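Side-chain contacts in glycosyl hydrolase family 2, TIM barrel domain protein (Faecalibacterium prausnitzii A2-165, PDB 6ED2), which probably hydrolyses beta-glucuronides, as a beta-glucuronidase of glycosyl hydrolase family 2 from a human gut bacterium: residues Arg339-Met344 with Asn350-Ser355; Gly305-Asn310 with Val314-Phe319; Thr534-Asp539 with Ala566-Tyr571. All coordinates share one frame; numbering follows the deposited sequence.

Interaction 1 (Arg339-Met344 with Asn350-Ser355)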
loop_
_atom_site.group_PDB
_atom_site.type_symbol
_atom_site.label_atom_id
_atom_site.label_comp_id
_atom_site.label_asym_id
_atom_site.label_seq_id
_atom_site.Cartn_x
_atom_site.Cartn_y
_atom_site.Cartn_z
ATOM N N ARG A 339 10.355 22.110 2.162
ATOM C CA ARG A 339 10.509 20.689 2.461
ATOM C C ARG A 339 11.451 20.014 1.464
ATOM O O ARG A 339 12.299 19.202 1.852
ATOM C CB ARG A 339 9.131 20.019 2.462
ATOM C CG ARG A 339 9.146 18.500 2.519
ATOM C CD ARG A 339 9.534 17.979 3.894
ATOM N NE ARG A 339 9.339 16.530 3.962
ATOM C CZ ARG A 339 9.710 15.770 4.987
ATOM N NH1 ARG A 339 10.302 16.317 6.039
ATOM N NH2 ARG A 339 9.489 14.460 4.962
ATOM N N ASP A 340 11.333 20.352 0.177
ATOM C CA ASP A 340 12.187 19.711 -0.831
ATOM C C ASP A 340 13.662 20.028 -0.584
ATOM O O ASP A 340 14.517 19.132 -0.634
ATOM C CB ASP A 340 11.759 20.134 -2.244
ATOM C CG ASP A 340 10.404 19.536 -2.663
ATOM O OD1 ASP A 340 9.813 18.758 -1.874
ATOM O OD2 ASP A 340 9.914 19.837 -3.778
ATOM N N PHE A 341 13.977 21.285 -0.261
ATOM C CA PHE A 341 15.358 21.617 0.080
ATOM C C PHE A 341 15.812 20.932 1.371
ATOM O O PHE A 341 16.956 20.453 1.450
ATOM C CB PHE A 341 15.526 23.134 0.144
ATOM C CG PHE A 341 15.762 23.754 -1.217
ATOM C CD1 PHE A 341 17.062 23.924 -1.706
ATOM C CD2 PHE A 341 14.691 24.108 -2.029
ATOM C CE1 PHE A 341 17.284 24.472 -2.965
ATOM C CE2 PHE A 341 14.904 24.659 -3.292
ATOM C CZ PHE A 341 16.203 24.841 -3.762
ATOM N N GLU A 342 14.943 20.864 2.391
ATOM C CA GLU A 342 15.310 20.117 3.593
ATOM C C GLU A 342 15.636 18.659 3.254
ATOM O O GLU A 342 16.583 18.084 3.805
ATOM C CB GLU A 342 14.195 20.198 4.646
ATOM C CG GLU A 342 14.002 21.600 5.245
ATOM C CD GLU A 342 15.308 22.210 5.760
ATOM O OE1 GLU A 342 15.799 21.766 6.827
ATOM O OE2 GLU A 342 15.858 23.117 5.082
ATOM N N LEU A 343 14.861 18.054 2.353
ATOM C CA LEU A 343 15.143 16.691 1.899
ATOM C C LEU A 343 16.435 16.619 1.084
ATOM O O LEU A 343 17.229 15.685 1.247
ATOM C CB LEU A 343 13.976 16.166 1.061
ATOM C CG LEU A 343 12.651 15.911 1.787
ATOM C CD1 LEU A 343 11.560 15.568 0.786
ATOM C CD2 LEU A 343 12.826 14.791 2.814
ATOM N N MET A 344 16.664 17.577 0.190
ATOM C CA MET A 344 17.895 17.523 -0.587
ATOM C C MET A 344 19.112 17.751 0.294
ATOM O O MET A 344 20.161 17.137 0.064
ATOM C CB MET A 344 17.848 18.530 -1.739
ATOM C CG MET A 344 16.848 18.148 -2.827
ATOM S SD MET A 344 16.959 19.185 -4.301
ATOM C CE MET A 344 16.663 20.842 -3.675
ATOM N N ASN A 350 23.991 18.113 -3.880
ATOM C CA ASN A 350 24.494 19.478 -4.028
ATOM C C ASN A 350 24.024 20.130 -5.322
ATOM O O ASN A 350 24.437 21.252 -5.625
ATOM C CB ASN A 350 26.026 19.517 -3.929
ATOM C CG ASN A 350 26.723 18.708 -5.037
ATOM O OD1 ASN A 350 26.157 18.471 -6.110
ATOM N ND2 ASN A 350 27.956 18.280 -4.770
ATOM N N CYS A 351 23.134 19.484 -6.071
ATOM C CA CYS A 351 22.879 19.942 -7.428
ATOM C C CYS A 351 21.540 19.416 -7.915
ATOM O O CYS A 351 21.159 18.288 -7.601
ATOM C CB CYS A 351 24.003 19.476 -8.375
ATOM S SG CYS A 351 23.777 20.001 -10.102
ATOM N N PHE A 352 20.839 20.223 -8.713
ATOM C CA PHE A 352 19.713 19.674 -9.469
ATOM C C PHE A 352 19.556 20.403 -10.794
ATOM O O PHE A 352 20.019 21.529 -10.968
ATOM C CB PHE A 352 18.376 19.723 -8.691
ATOM C CG PHE A 352 17.938 21.113 -8.274
ATOM C CD1 PHE A 352 17.158 21.895 -9.109
ATOM C CD2 PHE A 352 18.270 21.613 -7.023
ATOM C CE1 PHE A 352 16.729 23.166 -8.705
ATOM C CE2 PHE A 352 17.844 22.880 -6.617
ATOM C CZ PHE A 352 17.082 23.657 -7.469
ATOM N N ARG A 353 18.862 19.744 -11.713
ATOM C CA ARG A 353 18.553 20.281 -13.028
ATOM C C ARG A 353 17.081 20.662 -13.057
ATOM O O ARG A 353 16.240 19.939 -12.510
ATOM C CB ARG A 353 18.870 19.238 -14.119
ATOM C CG ARG A 353 18.376 19.586 -15.533
ATOM C CD ARG A 353 18.842 18.568 -16.597
ATOM N NE ARG A 353 18.335 17.218 -16.334
ATOM C CZ ARG A 353 17.448 16.592 -17.095
ATOM N NH1 ARG A 353 16.969 17.184 -18.177
ATOM N NH2 ARG A 353 17.045 15.367 -16.779
ATOM N N THR A 354 16.760 21.800 -13.683
ATOM C CA THR A 354 15.360 22.231 -13.755
ATOM C C THR A 354 14.664 21.568 -14.941
ATOM O O THR A 354 14.186 22.207 -15.880
ATOM C CB THR A 354 15.242 23.757 -13.818
ATOM O OG1 THR A 354 15.539 24.226 -15.144
ATOM C CG2 THR A 354 16.158 24.426 -12.794
ATOM N N SER A 355 14.627 20.247 -14.886
ATOM C CA SER A 355 13.908 19.487 -15.896
ATOM C C SER A 355 12.418 19.738 -15.741
ATOM O O SER A 355 11.913 19.724 -14.619
ATOM C CB SER A 355 14.218 18.004 -15.729
ATOM O OG SER A 355 14.319 17.682 -14.351
#
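F352, on strand 351-353, sets its ring against F341 and M344 of helix 334-347, which stand three residues apart on the helix and receive it together. The two phenyl rings meet obliquely, with centroids 5.9 Å apart and planes at 77°, and the nearest atoms are F341 CZ and F352 CE2 at 3.8 Å. M344 crosses the F352 side chain at about a right angle, its SD 3.9 Å from F352 CD2 and its CE 3.8 Å from F352 CE2. The sulfur stands 4.8 Å from the centroid of the F352 ring, an oblique Met-aromatic contact. A bend at the last torsion of M344 (chi3 -59°) also carries CE over the centre of the F341 ring, 3.6 Å above its plane, which wedges the methyl between the two aromatics. I363 of helix 361-370 and I374 of strand 373-377 also touch the F352 side chain, and M366 and A367 touch F341. With an alanine here instead of F352, F341 CZ and the M344 methyl would probably lose the edge they share, and the methionine end would be less restrained. No hydrogen bond crosses between the two segments; helix and following strand of this beta-alpha-beta unit are joined here by dispersion and sulfur-aromatic contacts among buried groups, which implies a fit set by shape more than by polar direction.

Interaction 2 (Gly305-Asn310 with Val314-Phe319)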
loop_
_atom_site.group_PDB
_atom_site.type_symbol
_atom_site.label_atom_id
_atom_site.label_comp_id
_atom_site.label_asym_id
_atom_site.label_seq_id
_atom_site.Cartn_x
_atom_site.Cartn_y
_atom_site.Cartn_z
ATOM N N GLY A 305 39.039 19.217 -17.233
ATOM C CA GLY A 305 37.987 18.217 -17.222
ATOM C C GLY A 305 37.227 18.101 -15.919
ATOM O O GLY A 305 36.655 17.040 -15.643
ATOM N N ARG A 306 37.202 19.171 -15.108
ATOM C CA ARG A 306 36.511 19.188 -13.825
ATOM C C ARG A 306 35.624 20.424 -13.732
ATOM O O ARG A 306 35.950 21.478 -14.292
ATOM C CB ARG A 306 37.502 19.183 -12.659
ATOM C CG ARG A 306 38.381 17.955 -12.612
ATOM C CD ARG A 306 37.693 16.848 -11.856
ATOM N NE ARG A 306 38.349 16.598 -10.579
ATOM C CZ ARG A 306 37.738 16.130 -9.495
ATOM N NH1 ARG A 306 38.430 15.933 -8.381
ATOM N NH2 ARG A 306 36.438 15.857 -9.521
ATOM N N PHE A 307 34.493 20.279 -13.026
ATOM C CA PHE A 307 33.668 21.420 -12.620
ATOM C C PHE A 307 34.374 22.148 -11.481
ATOM O O PHE A 307 34.497 21.604 -10.378
ATOM C CB PHE A 307 32.278 20.962 -12.172
ATOM C CG PHE A 307 31.468 20.307 -13.257
ATOM C CD1 PHE A 307 30.996 21.045 -14.328
ATOM C CD2 PHE A 307 31.197 18.946 -13.211
ATOM C CE1 PHE A 307 30.280 20.438 -15.355
ATOM C CE2 PHE A 307 30.468 18.330 -14.224
ATOM C CZ PHE A 307 30.014 19.076 -15.306
ATOM N N LEU A 308 34.838 23.371 -11.721
ATOM C CA LEU A 308 35.554 24.128 -10.699
ATOM C C LEU A 308 34.653 25.226 -10.142
ATOM O O LEU A 308 34.224 26.124 -10.880
ATOM C CB LEU A 308 36.841 24.730 -11.253
ATOM C CG LEU A 308 37.947 23.735 -11.630
ATOM C CD1 LEU A 308 39.222 24.499 -11.994
ATOM C CD2 LEU A 308 38.207 22.736 -10.507
ATOM N N LEU A 309 34.382 25.148 -8.844
ATOM C CA LEU A 309 33.642 26.162 -8.108
ATOM C C LEU A 309 34.629 26.878 -7.202
ATOM O O LEU A 309 35.213 26.253 -6.310
ATOM C CB LEU A 309 32.513 25.533 -7.283
ATOM C CG LEU A 309 31.744 26.460 -6.332
ATOM C CD1 LEU A 309 31.047 27.561 -7.091
ATOM C CD2 LEU A 309 30.726 25.657 -5.539
ATOM N N ASN A 310 34.806 28.182 -7.419
ATOM C CA ASN A 310 35.826 28.947 -6.699
ATOM C C ASN A 310 37.191 28.269 -6.804
ATOM O O ASN A 310 37.970 28.238 -5.854
ATOM C CB ASN A 310 35.429 29.153 -5.240
ATOM C CG ASN A 310 34.107 29.887 -5.106
ATOM O OD1 ASN A 310 33.762 30.697 -5.963
ATOM N ND2 ASN A 310 33.356 29.594 -4.050
ATOM N N VAL A 314 34.154 20.063 -7.964
ATOM C CA VAL A 314 32.945 19.567 -7.311
ATOM C C VAL A 314 32.399 18.410 -8.128
ATOM O O VAL A 314 32.190 18.547 -9.340
ATOM C CB VAL A 314 31.855 20.651 -7.172
ATOM C CG1 VAL A 314 30.609 20.037 -6.542
ATOM C CG2 VAL A 314 32.346 21.798 -6.325
ATOM N N TYR A 315 32.152 17.284 -7.467
ATOM C CA TYR A 315 31.457 16.164 -8.084
ATOM C C TYR A 315 29.961 16.366 -7.859
ATOM O O TYR A 315 29.498 16.380 -6.714
ATOM C CB TYR A 315 31.940 14.830 -7.507
ATOM C CG TYR A 315 31.263 13.644 -8.144
ATOM C CD1 TYR A 315 31.776 13.060 -9.308
ATOM C CD2 TYR A 315 30.082 13.126 -7.615
ATOM C CE1 TYR A 315 31.127 11.974 -9.921
ATOM C CE2 TYR A 315 29.434 12.048 -8.212
ATOM C CZ TYR A 315 29.958 11.478 -9.361
ATOM O OH TYR A 315 29.304 10.407 -9.939
ATOM N N LEU A 316 29.215 16.552 -8.947
ATOM C CA LEU A 316 27.805 16.895 -8.845
ATOM C C LEU A 316 27.002 15.658 -8.452
ATOM O O LEU A 316 27.203 14.570 -9.006
ATOM C CB LEU A 316 27.295 17.458 -10.178
ATOM C CG LEU A 316 28.095 18.562 -10.905
ATOM C CD1 LEU A 316 27.413 19.012 -12.214
ATOM C CD2 LEU A 316 28.347 19.778 -10.017
ATOM N N ARG A 317 26.100 15.823 -7.486
ATOM C CA ARG A 317 25.193 14.759 -7.063
ATOM C C ARG A 317 23.853 15.391 -6.723
ATOM O O ARG A 317 23.801 16.433 -6.055
ATOM C CB ARG A 317 25.739 13.973 -5.854
ATOM C CG ARG A 317 25.792 14.774 -4.552
ATOM C CD ARG A 317 26.941 14.329 -3.668
ATOM N NE ARG A 317 28.216 14.772 -4.220
ATOM C CZ ARG A 317 29.397 14.582 -3.636
ATOM N NH1 ARG A 317 29.472 13.956 -2.466
ATOM N NH2 ARG A 317 30.505 15.025 -4.224
ATOM N N GLY A 318 22.776 14.772 -7.194
ATOM C CA GLY A 318 21.461 15.327 -6.970
ATOM C C GLY A 318 20.421 14.780 -7.913
ATOM O O GLY A 318 20.400 13.576 -8.185
ATOM N N PHE A 319 19.569 15.651 -8.448
ATOM C CA PHE A 319 18.329 15.182 -9.042
ATOM C C PHE A 319 18.006 15.921 -10.326
ATOM O O PHE A 319 18.351 17.092 -10.502
ATOM C CB PHE A 319 17.133 15.370 -8.085
ATOM C CG PHE A 319 17.336 14.763 -6.739
ATOM C CD1 PHE A 319 17.050 13.415 -6.523
ATOM C CD2 PHE A 319 17.805 15.538 -5.682
ATOM C CE1 PHE A 319 17.230 12.844 -5.274
ATOM C CE2 PHE A 319 18.008 14.979 -4.416
ATOM C CZ PHE A 319 17.726 13.634 -4.210
HETATM O O HOH W 1 34.049 18.120 -11.491
#
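F307 and V314 lie opposite each other in an antiparallel hairpin, their CA atoms the nearest pair between the two segments, and the side chain of F307 shows how such a pairing is extended from backbone to core. At its root, F307 CB lies 3.7 Å from V314 O, which sits at the edge of the ring, near its plane. The torsion that sets CG anti to the carbonyl carbon (chi1 -63°) then takes the ring toward L316. There CD2 packs 3.9 Å from L316 CG, and CE2 approaches L316 CD1 to 3.7 Å. Farther out, CZ still meets that same methyl, which rests over one face of the ring, 21° off the normal from its centroid: a CH-pi contact offset toward the rim. F300 and I302 of strand 300-303 add to the packing round F307. The backbone amide V314 N donates to F307 O over 2.9 Å. The complementary pair is not direct: a water accepts from F307 N at 2.7 Å and donates to V314 O, so it bridges the two strands. Beyond this, L309 CB touches V314 CG2 at 3.9 Å. Such a water-opened pairing backed by apolar side chains closes a beta hairpin of strands 306-309 and 312-320, whose second arm runs on as the first parallel strand of the TIM barrel.

Interaction 3 (Thr534-Asp539 with Ala566-Tyr571)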
loop_
_atom_site.group_PDB
_atom_site.type_symbol
_atom_site.label_atom_id
_atom_site.label_comp_id
_atom_site.label_asym_id
_atom_site.label_seq_id
_atom_site.Cartn_x
_atom_site.Cartn_y
_atom_site.Cartn_z
ATOM N N THR A 534 22.285 12.756 -16.271
ATOM C CA THR A 534 21.164 13.587 -15.888
ATOM C C THR A 534 19.875 12.796 -15.716
ATOM O O THR A 534 18.902 13.347 -15.191
ATOM C CB THR A 534 20.957 14.706 -16.923
ATOM O OG1 THR A 534 21.155 14.173 -18.238
ATOM C CG2 THR A 534 21.947 15.837 -16.674
ATOM N N GLU A 535 19.831 11.539 -16.157
ATOM C CA GLU A 535 18.722 10.652 -15.817
ATOM C C GLU A 535 19.224 9.224 -15.733
ATOM O O GLU A 535 20.130 8.820 -16.471
ATOM C CB GLU A 535 17.569 10.703 -16.829
ATOM C CG GLU A 535 16.888 12.040 -16.876
ATOM C CD GLU A 535 15.636 12.029 -17.677
ATOM O OE1 GLU A 535 15.077 10.924 -17.886
ATOM O OE2 GLU A 535 15.208 13.135 -18.080
ATOM N N TYR A 536 18.588 8.467 -14.841
ATOM C CA TYR A 536 18.713 7.032 -14.630
ATOM C C TYR A 536 17.844 6.686 -13.423
ATOM O O TYR A 536 17.542 7.551 -12.588
ATOM C CB TYR A 536 20.165 6.599 -14.420
ATOM C CG TYR A 536 20.847 7.086 -13.148
ATOM C CD1 TYR A 536 21.078 6.206 -12.090
ATOM C CD2 TYR A 536 21.284 8.397 -13.014
ATOM C CE1 TYR A 536 21.713 6.619 -10.936
ATOM C CE2 TYR A 536 21.942 8.822 -11.862
ATOM C CZ TYR A 536 22.154 7.927 -10.825
ATOM O OH TYR A 536 22.802 8.325 -9.666
ATOM N N GLY A 537 17.399 5.431 -13.372
ATOM C CA GLY A 537 16.512 4.992 -12.314
ATOM C C GLY A 537 15.481 3.971 -12.763
ATOM O O GLY A 537 15.416 3.607 -13.944
ATOM N N THR A 538 14.669 3.482 -11.826
ATOM C CA THR A 538 13.636 2.512 -12.142
ATOM C C THR A 538 12.372 2.913 -11.405
ATOM O O THR A 538 12.425 3.483 -10.311
ATOM C CB THR A 538 14.004 1.060 -11.742
ATOM O OG1 THR A 538 13.960 0.908 -10.314
ATOM C CG2 THR A 538 15.369 0.660 -12.263
ATOM N N ASP A 539 11.236 2.607 -12.015
ATOM C CA ASP A 539 9.981 2.774 -11.316
ATOM C C ASP A 539 9.945 1.768 -10.175
ATOM O O ASP A 539 10.279 0.591 -10.359
ATOM C CB ASP A 539 8.803 2.561 -12.267
ATOM C CG ASP A 539 8.645 3.686 -13.268
ATOM O OD1 ASP A 539 7.816 4.595 -13.045
ATOM O OD2 ASP A 539 9.339 3.658 -14.299
ATOM N N ALA A 566 28.480 1.587 -9.986
ATOM C CA ALA A 566 29.747 0.921 -10.258
ATOM C C ALA A 566 30.245 1.258 -11.658
ATOM O O ALA A 566 31.441 1.483 -11.859
ATOM C CB ALA A 566 29.605 -0.589 -10.071
ATOM N N VAL A 567 29.338 1.325 -12.634
ATOM C CA VAL A 567 29.718 1.822 -13.953
ATOM C C VAL A 567 30.219 3.260 -13.855
ATOM O O VAL A 567 31.332 3.566 -14.308
ATOM C CB VAL A 567 28.550 1.691 -14.941
ATOM C CG1 VAL A 567 28.959 2.253 -16.286
ATOM C CG2 VAL A 567 28.128 0.218 -15.069
ATOM N N PHE A 568 29.416 4.158 -13.245
ATOM C CA PHE A 568 29.822 5.558 -13.091
ATOM C C PHE A 568 31.226 5.635 -12.531
ATOM O O PHE A 568 32.088 6.358 -13.045
ATOM C CB PHE A 568 28.903 6.335 -12.124
ATOM C CG PHE A 568 27.488 6.583 -12.611
ATOM C CD1 PHE A 568 27.023 6.081 -13.817
ATOM C CD2 PHE A 568 26.613 7.310 -11.810
ATOM C CE1 PHE A 568 25.728 6.318 -14.231
ATOM C CE2 PHE A 568 25.304 7.548 -12.209
ATOM C CZ PHE A 568 24.854 7.053 -13.422
ATOM N N ASP A 569 31.458 4.906 -11.437
ATOM C CA ASP A 569 32.680 5.050 -10.666
ATOM C C ASP A 569 33.892 4.515 -11.417
ATOM O O ASP A 569 35.025 4.854 -11.067
ATOM C CB ASP A 569 32.515 4.351 -9.313
ATOM C CG ASP A 569 31.515 5.084 -8.392
ATOM O OD1 ASP A 569 31.181 6.256 -8.702
ATOM O OD2 ASP A 569 31.079 4.500 -7.360
ATOM N N HIS A 570 33.667 3.714 -12.453
ATOM C CA HIS A 570 34.756 3.153 -13.237
ATOM C C HIS A 570 35.479 4.190 -14.099
ATOM O O HIS A 570 36.649 3.982 -14.419
ATOM C CB HIS A 570 34.213 2.035 -14.126
ATOM C CG HIS A 570 35.277 1.265 -14.836
ATOM N ND1 HIS A 570 36.186 0.469 -14.173
ATOM C CD2 HIS A 570 35.594 1.185 -16.151
ATOM C CE1 HIS A 570 37.008 -0.078 -15.051
ATOM N NE2 HIS A 570 36.671 0.340 -16.258
ATOM N N TYR A 571 34.828 5.296 -14.475
ATOM C CA TYR A 571 35.336 6.202 -15.509
ATOM C C TYR A 571 35.695 7.554 -14.906
ATOM O O TYR A 571 34.839 8.220 -14.315
ATOM C CB TYR A 571 34.303 6.375 -16.626
ATOM C CG TYR A 571 34.005 5.097 -17.369
ATOM C CD1 TYR A 571 34.777 4.711 -18.469
ATOM C CD2 TYR A 571 32.966 4.256 -16.966
ATOM C CE1 TYR A 571 34.517 3.529 -19.148
ATOM C CE2 TYR A 571 32.694 3.069 -17.643
ATOM C CZ TYR A 571 33.475 2.712 -18.734
ATOM O OH TYR A 571 33.211 1.543 -19.415
#
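In the final beta-alpha-beta unit of the TIM barrel, strand 531-535, helix 554-570 and strand 574-580, the wall and the outer helix are joined by a T-shaped pair: F568 of the helix drives the edge of its ring into a face of Y536, just past the end of the strand. The centroids are 4.8 Å apart and the planes meet at 77°. The leading edge is CE2-CZ: F568 CZ hangs 3.6 Å above the tyrosine plane, over its centre, while F568 CE2 comes to 3.5 Å from Y536 CZ. A chi2 of 3° keeps CA of F568 almost in the plane of its own ring and puts the CE2-CZ edge on the side away from CA, where Y536 lies. The phenol oxygen of Y536 is hydrogen-bonded to H565 NE2, about one turn earlier on the same helix, so the tyrosine is held at its polar end as well as across its face. E577 of the next strand touches both side chains. Hydrogens on the edge of F568, slightly positive, meet the electron-rich face of Y536, and that attraction together with the H565 bond is likely to restrict rotation of the buried tyrosine ring.

How the interactions relate
The three contacts share one beta sheet. Interaction 2 brings the hairpin into strand 312-320, and interaction 1, its centre 15 Å away, packs helix 334-347 on the neighbouring strand 351-353; N350 N lies 2.8 Å from R317 O, a probable hydrogen bond. Interactions 1 and 3, centred 18 Å apart, meet through a salt bridge across the barrel interior, R353 NH2 to E535 OE2 at 3.2 Å. It lies toward the C-terminal ends of the strands, where TIM-barrel enzymes carry their active sites, so the pocket is probably close by. Interaction 2 does not touch interaction 3. Bound magnesium is about 13 Å from the Y536 side chain and 14 Å from that of F352; neither contact reaches it.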